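Local coordinates for uncharacterized protein YPL067C (Saccharomyces cerevisiae, PDB 5KCI) that is of unknown function but is probably a cytoplasmic protein related to the histidine-triad family, with a suggested link to amyloid toxicity, at residues Lys79-Ser84 with Ala128-Phe133; Val106-Val111 with Ala162-Ala167. All coordinates share one frame; numbering follows the deposited sequence.

Interaction 1: residues Lys79-Ser84 with Ala128-Phe133; sequences KAFSSS and ARMNAF
A type II beta turn, Lys79 to Ser82, docks against helix 120-135, putting Phe81 on Phe133 and the carbonyl of Ala80 in the grip of Arg129. The third position of the turn, where glycine is common in this turn type, is taken by Phe81 with a positive phi of 69°. Its ring makes a face-to-face stack with that of Phe133: centroids 3.9 Å apart, planes within 8° of parallel. The rings are slightly displaced, CD1 of Phe81 lying over the centre of the Phe133 ring and CD2 of Phe133 over that of Phe81. Ala80 CB covers the opposite face of the Phe81 ring toward its rim, while Met130 reaches the edge, its CE 3.6 Å from Phe81 CZ, with the sulfur oblique to the ring in a Met-aromatic contact. Tyr87 meets Phe133 edge-to-face, and both phenylalanines touch Leu107 of strand 102-109.

The polar half belongs to Arg129. CG stands anti to the backbone N (chi1 -177°), which brings it to the edge of the Phe81 ring. The guanidinium approaches Ala80 O side-on and in its own plane. NH2 gives the shorter, straighter bond, 2.8 Å to Ala80 O; NE adds a more bent one of 3.2 Å to the same atom, and the pair helps fix the rotation of the group. Over the guanidinium face lies Lys79, its CE 3.6 Å from Arg129 CZ. Lys79 NZ and Arg129 NH1, both donors, are only 3.4 Å apart, a repulsion probably eased by the chain-terminal Ala199, whose O accepts from NH1 and weakly from NZ. The turn itself is tied twice at Lys79 O: Ser82 N bonds it at 3.0 Å, and Ser82 OG reaches a lone pair of that oxygen at 2.7 Å.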
loop_
_atom_site.group_PDB
_atom_site.type_symbol
_atom_site.label_atom_id
_atom_site.label_comp_id
_atom_site.label_asym_id
_atom_site.label_seq_id
_atom_site.Cartn_x
_atom_site.Cartn_y
_atom_site.Cartn_z
ATOM N N LYS A 79 -7.372 -16.337 -6.374
ATOM C CA LYS A 79 -7.413 -15.608 -5.109
ATOM C C LYS A 79 -6.418 -14.452 -5.122
ATOM O O LYS A 79 -5.344 -14.555 -5.711
ATOM C CB LYS A 79 -7.083 -16.545 -3.934
ATOM C CG LYS A 79 -8.253 -17.370 -3.380
ATOM C CD LYS A 79 -7.773 -18.458 -2.392
ATOM C CE LYS A 79 -7.379 -17.898 -1.030
ATOM N NZ LYS A 79 -6.706 -18.935 -0.146
ATOM N N ALA A 80 -6.787 -13.350 -4.468
ATOM C CA ALA A 80 -5.899 -12.213 -4.315
ATOM C C ALA A 80 -4.579 -12.705 -3.746
ATOM O O ALA A 80 -4.568 -13.594 -2.897
ATOM C CB ALA A 80 -6.522 -11.181 -3.383
ATOM N N PHE A 81 -3.474 -12.204 -4.292
ATOM C CA PHE A 81 -2.114 -12.488 -3.829
ATOM C C PHE A 81 -1.666 -13.929 -4.091
ATOM O O PHE A 81 -0.546 -14.299 -3.683
ATOM C CB PHE A 81 -1.957 -12.174 -2.331
ATOM C CG PHE A 81 -2.400 -10.792 -1.967
ATOM C CD1 PHE A 81 -1.916 -9.688 -2.667
ATOM C CD2 PHE A 81 -3.319 -10.593 -0.949
ATOM C CE1 PHE A 81 -2.338 -8.408 -2.354
ATOM C CE2 PHE A 81 -3.745 -9.325 -0.632
ATOM C CZ PHE A 81 -3.263 -8.228 -1.335
ATOM N N SER A 82 -2.477 -14.747 -4.781
ATOM C CA SER A 82 -2.133 -16.137 -5.049
ATOM C C SER A 82 -1.027 -16.278 -6.075
ATOM O O SER A 82 -0.465 -17.366 -6.203
ATOM C CB SER A 82 -3.344 -16.904 -5.578
ATOM O OG SER A 82 -3.683 -16.379 -6.841
ATOM N N SER A 83 -0.733 -15.227 -6.828
ATOM C CA SER A 83 0.302 -15.253 -7.847
ATOM C C SER A 83 0.908 -13.862 -7.954
ATOM O O SER A 83 0.193 -12.869 -7.827
ATOM C CB SER A 83 -0.273 -15.677 -9.202
ATOM O OG SER A 83 0.679 -15.476 -10.222
ATOM N N SER A 84 2.224 -13.791 -8.183
ATOM C CA SER A 84 2.897 -12.496 -8.223
ATOM C C SER A 84 2.406 -11.619 -9.370
ATOM O O SER A 84 2.615 -10.398 -9.345
ATOM C CB SER A 84 4.413 -12.693 -8.309
ATOM O OG SER A 84 4.811 -13.324 -9.512
ATOM N N ALA A 128 -8.459 -10.224 6.983
ATOM C CA ALA A 128 -7.673 -11.392 7.362
ATOM C C ALA A 128 -6.753 -11.810 6.226
ATOM O O ALA A 128 -5.600 -12.194 6.466
ATOM C CB ALA A 128 -8.597 -12.555 7.758
ATOM N N ARG A 129 -7.251 -11.751 4.983
ATOM C CA ARG A 129 -6.424 -12.093 3.827
ATOM C C ARG A 129 -5.253 -11.135 3.664
ATOM O O ARG A 129 -4.110 -11.568 3.426
ATOM C CB ARG A 129 -7.261 -12.096 2.552
ATOM C CG ARG A 129 -6.497 -12.513 1.295
ATOM C CD ARG A 129 -6.103 -13.987 1.322
ATOM N NE ARG A 129 -5.443 -14.394 0.081
ATOM C CZ ARG A 129 -4.778 -15.532 -0.086
ATOM N NH1 ARG A 129 -4.645 -16.396 0.916
ATOM N NH2 ARG A 129 -4.213 -15.803 -1.254
ATOM N N MET A 130 -5.511 -9.824 3.773
ATOM C CA MET A 130 -4.408 -8.868 3.692
ATOM C C MET A 130 -3.378 -9.142 4.780
ATOM O O MET A 130 -2.155 -9.137 4.534
ATOM C CB MET A 130 -4.942 -7.441 3.822
ATOM C CG MET A 130 -3.848 -6.385 3.786
ATOM S SD MET A 130 -2.904 -6.380 2.244
ATOM C CE MET A 130 -4.209 -5.789 1.209
ATOM N N ASN A 131 -3.855 -9.351 6.000
ATOM C CA ASN A 131 -2.944 -9.622 7.109
ATOM C C ASN A 131 -2.091 -10.856 6.846
ATOM O O ASN A 131 -0.866 -10.835 7.060
ATOM C CB ASN A 131 -3.743 -9.744 8.410
ATOM C CG ASN A 131 -4.140 -8.392 8.967
ATOM O OD1 ASN A 131 -3.424 -7.401 8.803
ATOM N ND2 ASN A 131 -5.252 -8.356 9.673
ATOM N N ALA A 132 -2.709 -11.943 6.383
ATOM C CA ALA A 132 -1.962 -13.162 6.094
ATOM C C ALA A 132 -0.906 -12.920 5.031
ATOM O O ALA A 132 0.231 -13.431 5.131
ATOM C CB ALA A 132 -2.917 -14.262 5.649
ATOM N N PHE A 133 -1.251 -12.126 4.024
ATOM C CA PHE A 133 -0.321 -11.830 2.948
ATOM C C PHE A 133 0.909 -11.125 3.483
ATOM O O PHE A 133 2.042 -11.511 3.174
ATOM C CB PHE A 133 -0.975 -10.952 1.897
ATOM C CG PHE A 133 -0.061 -10.580 0.765
ATOM C CD1 PHE A 133 0.512 -11.550 -0.035
ATOM C CD2 PHE A 133 0.230 -9.247 0.506
ATOM C CE1 PHE A 133 1.362 -11.196 -1.097
ATOM C CE2 PHE A 133 1.051 -8.890 -0.549
ATOM C CZ PHE A 133 1.609 -9.869 -1.360
#

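Interaction 2: residues Val106-Val111 with Ala162-Ala167; sequences VLWSKV and ARIFHA. With SO4 (sulfate ion), chain D.
Strand segments 106-109 and 165-167 run antiparallel, their axes 4.5 Å apart at closest and their directions 156° apart, with Leu107 and Ala167 a hydrogen-bonded pair. Leu107 N to Ala167 O is 2.8 Å and nearly straight, and Ala167 N returns a bond to Leu107 O at 2.9 Å. Further on, Ser109 N donates to Phe165 O, while a water joins Ser109 O to Phe165 N where the strands part.

Trp108 and His166 are the non-hydrogen-bonded pair between, their side chains next to each other on one face. His166 CB sits over the indole in a CH-pi contact, 3.6 Å from the centroid of the six-membered ring; Val106 CG1 covers the same indole face, and Ile164 CG2 meets the edge. The imidazole is oblique to the indole, planes at 31°. Two bonds hold it: ND1 donates in the ring plane to Ile164 O at 2.9 Å, and NE2 to sulfate O1 at 2.7 Å. An alanine in place of His166 would probably leave the sulfate without this donor, Ile164 O without its ND1 partner and a gap beside Trp108 CZ3. The sulfate, probably from the crystallisation liquor, also binds His168 NE2; alternate strand histidines at an anion site recall the phosphate-binding motif of histidine-triad proteins.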
loop_
_atom_site.group_PDB
_atom_site.type_symbol
_atom_site.label_atom_id
_atom_site.label_comp_id
_atom_site.label_asym_id
_atom_site.label_seq_id
_atom_site.Cartn_x
_atom_site.Cartn_y
_atom_site.Cartn_z
ATOM N N VAL A 106 2.841 1.456 -1.490
ATOM C CA VAL A 106 1.505 1.206 -2.025
ATOM C C VAL A 106 1.518 -0.184 -2.620
ATOM O O VAL A 106 2.400 -0.513 -3.415
ATOM C CB VAL A 106 1.087 2.239 -3.081
ATOM C CG1 VAL A 106 -0.366 1.924 -3.585
ATOM C CG2 VAL A 106 1.170 3.642 -2.510
ATOM N N LEU A 107 0.549 -0.989 -2.224
ATOM C CA LEU A 107 0.335 -2.333 -2.716
ATOM C C LEU A 107 -0.929 -2.370 -3.568
ATOM O O LEU A 107 -2.035 -2.292 -3.038
ATOM C CB LEU A 107 0.181 -3.294 -1.539
ATOM C CG LEU A 107 -0.247 -4.720 -1.839
ATOM C CD1 LEU A 107 0.793 -5.438 -2.687
ATOM C CD2 LEU A 107 -0.463 -5.468 -0.498
ATOM N N TRP A 108 -0.742 -2.547 -4.861
ATOM C CA TRP A 108 -1.813 -2.653 -5.847
ATOM C C TRP A 108 -2.198 -4.116 -6.027
ATOM O O TRP A 108 -1.334 -5.004 -6.066
ATOM C CB TRP A 108 -1.355 -2.065 -7.182
ATOM C CG TRP A 108 -1.008 -0.639 -7.108
ATOM C CD1 TRP A 108 0.227 -0.102 -6.851
ATOM C CD2 TRP A 108 -1.906 0.453 -7.256
ATOM N NE1 TRP A 108 0.146 1.280 -6.859
ATOM C CE2 TRP A 108 -1.155 1.639 -7.113
ATOM C CE3 TRP A 108 -3.281 0.548 -7.525
ATOM C CZ2 TRP A 108 -1.745 2.902 -7.207
ATOM C CZ3 TRP A 108 -3.853 1.796 -7.617
ATOM C CH2 TRP A 108 -3.100 2.952 -7.452
ATOM N N SER A 109 -3.503 -4.369 -6.166
ATOM C CA SER A 109 -3.985 -5.730 -6.359
ATOM C C SER A 109 -5.024 -5.783 -7.483
ATOM O O SER A 109 -5.963 -4.994 -7.485
ATOM C CB SER A 109 -4.616 -6.289 -5.081
ATOM O OG SER A 109 -5.075 -7.616 -5.280
ATOM N N LYS A 110 -4.827 -6.712 -8.418
ATOM C CA LYS A 110 -5.794 -6.977 -9.484
ATOM C C LYS A 110 -7.111 -7.483 -8.928
ATOM O O LYS A 110 -8.165 -7.286 -9.542
ATOM C CB LYS A 110 -5.230 -8.023 -10.445
ATOM C CG LYS A 110 -4.416 -7.523 -11.611
ATOM C CD LYS A 110 -4.349 -8.603 -12.702
ATOM C CE LYS A 110 -3.076 -8.507 -13.548
ATOM N NZ LYS A 110 -2.637 -9.827 -14.099
ATOM N N VAL A 111 -7.063 -8.176 -7.794
ATOM C CA VAL A 111 -8.242 -8.697 -7.114
ATOM C C VAL A 111 -8.574 -7.741 -5.982
ATOM O O VAL A 111 -7.746 -7.488 -5.093
ATOM C CB VAL A 111 -7.998 -10.118 -6.580
ATOM C CG1 VAL A 111 -9.262 -10.679 -5.953
ATOM C CG2 VAL A 111 -7.510 -11.027 -7.688
ATOM N N ALA A 162 -10.169 4.584 -7.981
ATOM C CA ALA A 162 -11.037 3.710 -7.199
ATOM C C ALA A 162 -11.330 2.378 -7.871
ATOM O O ALA A 162 -11.881 1.490 -7.214
ATOM C CB ALA A 162 -12.340 4.430 -6.882
ATOM N N ARG A 163 -10.974 2.206 -9.139
ATOM C CA ARG A 163 -11.261 0.965 -9.837
ATOM C C ARG A 163 -10.158 -0.061 -9.661
ATOM O O ARG A 163 -10.316 -1.200 -10.096
ATOM C CB ARG A 163 -11.508 1.223 -11.337
ATOM C CG ARG A 163 -12.828 1.950 -11.657
ATOM C CD ARG A 163 -12.972 2.292 -13.144
ATOM N NE ARG A 163 -13.748 1.297 -13.886
ATOM C CZ ARG A 163 -15.041 1.408 -14.194
ATOM N NH1 ARG A 163 -15.746 2.478 -13.838
ATOM N NH2 ARG A 163 -15.638 0.438 -14.870
ATOM N N ILE A 164 -9.051 0.286 -8.987
ATOM C CA ILE A 164 -7.989 -0.667 -8.752
ATOM C C ILE A 164 -7.709 -0.673 -7.256
ATOM O O ILE A 164 -7.384 0.371 -6.676
ATOM C CB ILE A 164 -6.697 -0.330 -9.520
ATOM C CG1 ILE A 164 -7.005 0.046 -10.969
ATOM C CG2 ILE A 164 -5.706 -1.517 -9.425
ATOM C CD1 ILE A 164 -5.892 0.663 -11.703
ATOM N N PHE A 165 -7.777 -1.841 -6.650
ATOM C CA PHE A 165 -7.502 -1.918 -5.223
ATOM C C PHE A 165 -6.061 -1.519 -4.928
ATOM O O PHE A 165 -5.125 -1.980 -5.586
ATOM C CB PHE A 165 -7.749 -3.326 -4.710
ATOM C CG PHE A 165 -7.439 -3.484 -3.243
ATOM C CD1 PHE A 165 -8.430 -3.297 -2.288
ATOM C CD2 PHE A 165 -6.164 -3.782 -2.826
ATOM C CE1 PHE A 165 -8.129 -3.419 -0.930
ATOM C CE2 PHE A 165 -5.875 -3.905 -1.468
ATOM C CZ PHE A 165 -6.880 -3.731 -0.532
ATOM N N HIS A 166 -5.884 -0.652 -3.942
ATOM C CA HIS A 166 -4.553 -0.387 -3.424
ATOM C C HIS A 166 -4.625 -0.134 -1.932
ATOM O O HIS A 166 -5.565 0.507 -1.440
ATOM C CB HIS A 166 -3.871 0.796 -4.106
ATOM C CG HIS A 166 -4.713 2.031 -4.192
ATOM N ND1 HIS A 166 -5.831 2.113 -4.992
ATOM C CD2 HIS A 166 -4.576 3.248 -3.611
ATOM C CE1 HIS A 166 -6.371 3.314 -4.872
ATOM N NE2 HIS A 166 -5.622 4.024 -4.043
ATOM N N ALA A 167 -3.634 -0.691 -1.235
ATOM C CA ALA A 167 -3.456 -0.536 0.191
ATOM C C ALA A 167 -2.187 0.260 0.439
ATOM O O ALA A 167 -1.195 0.117 -0.279
ATOM C CB ALA A 167 -3.358 -1.896 0.910
HETATM S S SO4 D . -5.409 6.906 -2.393
HETATM O O1 SO4 D . -5.948 6.708 -3.759
HETATM O O2 SO4 D . -5.590 5.759 -1.523
HETATM O O3 SO4 D . -3.958 7.181 -2.474
HETATM O O4 SO4 D . -6.066 8.055 -1.780
HETATM O O HOH W 1 -8.420 -4.142 -8.125
#

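Interactions 1 and 2, centres 12 Å apart, meet through apolar side chains, with Leu107 and Phe165 on one face of the antiparallel sheet. Helix 120-135 lies there: Met130 CE touches Phe165 CE2 at 3.7 Å and Met130 SD comes within 3.8 Å of Leu107 CD2, while Phe133 CE2 meets Leu107 CD2 at 3.7 Å. The turn of interaction 1 joins in just past strand 102-109, where Ala80 CB packs on Val111 CB at 3.7 Å. Trp108 and His166 point to the other face, with Trp108 on helix 56-64 and His166 at the sulfate, which Ser160 and Asn154 also bind. A bound zinc ion is about 9 Å from the Trp108 side chain and about 10 Å from that of Phe133.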